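Local atomic coordinates of xyloglucan-specific endo-beta-1,4-glucanase BoGH5A (Bacteroides ovatus, PDB entry 3ZMR), a protein that cleaves the beta-1,4-linked glucan backbone of xyloglucan at internal sites, with retention of anomeric configuration, releasing xyloglucan oligosaccharides. Residues A358-G363 / L413-D418. Residues are numbered along the deposited sequence; the frame is centred on the assembly and turned at random.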
loop_
_atom_site.group_PDB
_atom_site.type_symbol
_atom_site.label_atom_id
_atom_site.label_comp_id
_atom_site.label_asym_id
_atom_site.label_seq_id
_atom_site.Cartn_x
_atom_site.Cartn_y
_atom_site.Cartn_z
ATOM N N ALA A 358 -20.469 17.245 15.133
ATOM C CA ALA A 358 -21.402 18.402 15.226
ATOM C C ALA A 358 -22.211 18.409 16.526
ATOM O O ALA A 358 -22.412 19.467 17.115
ATOM C CB ALA A 358 -22.333 18.435 14.022
ATOM N N ALA A 359 -22.617 17.221 16.977
ATOM C CA ALA A 359 -23.419 17.074 18.207
ATOM C C ALA A 359 -22.696 17.604 19.448
ATOM O O ALA A 359 -23.342 17.969 20.442
ATOM C CB ALA A 359 -23.824 15.622 18.410
ATOM N N PHE A 360 -21.370 17.662 19.380
ATOM C CA PHE A 360 -20.525 18.141 20.489
ATOM C C PHE A 360 -19.714 19.395 20.215
ATOM O O PHE A 360 -18.764 19.698 20.942
ATOM C CB PHE A 360 -19.611 17.008 20.957
ATOM C CG PHE A 360 -20.374 15.847 21.475
ATOM C CD1 PHE A 360 -21.024 15.931 22.711
ATOM C CD2 PHE A 360 -20.517 14.709 20.721
ATOM C CE1 PHE A 360 -21.767 14.870 23.168
ATOM C CE2 PHE A 360 -21.264 13.649 21.167
ATOM C CZ PHE A 360 -21.898 13.734 22.393
ATOM N N ALA A 361 -20.076 20.127 19.158
ATOM C CA ALA A 361 -19.438 21.423 18.900
ATOM C C ALA A 361 -19.502 22.276 20.176
ATOM O O ALA A 361 -20.536 22.323 20.826
ATOM C CB ALA A 361 -20.115 22.134 17.738
ATOM N N GLY A 362 -18.378 22.867 20.570
ATOM C CA GLY A 362 -18.306 23.733 21.775
ATOM C C GLY A 362 -17.864 22.945 23.003
ATOM O O GLY A 362 -17.642 23.509 24.075
ATOM N N GLY A 363 -17.740 21.629 22.819
ATOM C CA GLY A 363 -17.323 20.684 23.864
ATOM C C GLY A 363 -15.864 20.228 23.799
ATOM O O GLY A 363 -14.983 20.975 23.379
ATOM N N LEU A 413 -18.847 7.543 24.194
ATOM C CA LEU A 413 -19.349 6.358 23.494
ATOM C C LEU A 413 -20.125 6.795 22.256
ATOM O O LEU A 413 -19.961 6.216 21.178
ATOM C CB LEU A 413 -20.226 5.506 24.409
ATOM C CG LEU A 413 -19.490 4.807 25.554
ATOM C CD1 LEU A 413 -20.511 4.157 26.471
ATOM C CD2 LEU A 413 -18.502 3.783 25.037
ATOM N N LYS A 414 -20.966 7.814 22.410
ATOM C CA LYS A 414 -21.745 8.368 21.300
ATOM C C LYS A 414 -20.830 8.936 20.225
ATOM O O LYS A 414 -21.030 8.675 19.030
ATOM C CB LYS A 414 -22.729 9.454 21.778
ATOM C CG LYS A 414 -23.520 10.111 20.642
ATOM C CD LYS A 414 -24.527 11.156 21.112
ATOM C CE LYS A 414 -25.589 11.405 20.045
ATOM N NZ LYS A 414 -25.002 11.988 18.811
ATOM N N SER A 415 -19.824 9.682 20.640
ATOM C CA SER A 415 -18.880 10.317 19.733
ATOM C C SER A 415 -18.188 9.251 18.883
ATOM O O SER A 415 -17.984 9.458 17.691
ATOM C CB SER A 415 -17.824 11.079 20.527
ATOM O OG SER A 415 -18.341 12.317 21.027
ATOM N N ARG A 416 -17.744 8.168 19.506
ATOM C CA ARG A 416 -17.072 7.084 18.753
ATOM C C ARG A 416 -17.983 6.599 17.645
ATOM O O ARG A 416 -17.566 6.401 16.482
ATOM C CB ARG A 416 -16.692 5.871 19.596
ATOM C CG ARG A 416 -15.686 6.156 20.679
ATOM C CD ARG A 416 -15.410 4.864 21.427
ATOM N NE ARG A 416 -14.668 3.894 20.609
ATOM C CZ ARG A 416 -15.197 2.825 20.011
ATOM N NH1 ARG A 416 -16.482 2.503 20.136
ATOM N NH2 ARG A 416 -14.392 2.068 19.251
ATOM N N ASN A 417 -19.229 6.321 17.979
ATOM C CA ASN A 417 -20.171 5.771 16.994
ATOM C C ASN A 417 -20.579 6.771 15.910
ATOM O O ASN A 417 -20.710 6.413 14.735
ATOM C CB ASN A 417 -21.350 5.119 17.704
ATOM C CG ASN A 417 -20.925 3.876 18.445
ATOM O OD1 ASN A 417 -19.978 3.173 18.019
ATOM N ND2 ASN A 417 -21.565 3.608 19.567
ATOM N N ASP A 418 -20.688 8.041 16.272
ATOM C CA ASP A 418 -20.949 9.119 15.300
ATOM C C ASP A 418 -19.768 9.188 14.312
ATOM O O ASP A 418 -19.945 9.308 13.097
ATOM C CB ASP A 418 -21.139 10.475 16.012
ATOM C CG ASP A 418 -22.451 10.572 16.766
ATOM O OD1 ASP A 418 -23.359 9.698 16.592
ATOM O OD2 ASP A 418 -22.560 11.555 17.535
#
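The ring of F360 rests against S415 and K414 where a surface loop of the (beta/alpha)8 barrel meets helix 406-429, away from the bound oligosaccharide, and the pair illustrates how an aromatic residue can pack a turn against a helix with no hydrogen bond between 358-363 and 413-418. Packing is tight on the S415 side. There OG comes obliquely against the ring, 3.2 Å from F360 CE2 and equally near CD2, and this hydroxyl is already engaged elsewhere, hydrogen-bonded to N411 O one helical turn back and to W356 N in the loop. Q355 and V365 also touch the ring, while CB of F360 points toward the helix and CG lies anti to the carbonyl carbon (chi1 -62°). An alanine here would probably leave S415 OG and CD of K414 without their aromatic neighbour and open a gap between loop and helix.

The outer side is looser and lies towards solvent. K414 crosses the ring obliquely, its CD 3.9 Å from F360 CZ; beyond it A359 CB lies 3.8 Å from K414 NZ, and D418 OD2 stands more loosely near A359 CB and the ring. From F360 to G363 the chain reverses in a type II turn, closed by G363 N bonding to F360 O at 2.9 Å; G362 takes a positive phi (94°) at which a side chain would press on the preceding carbonyl. The lysine's charge is met within its own helix: bent at chi4 (-64°), K414 places NZ 2.8 Å from D418 OD2, a salt bridge received on the syn lone pair of that oxygen.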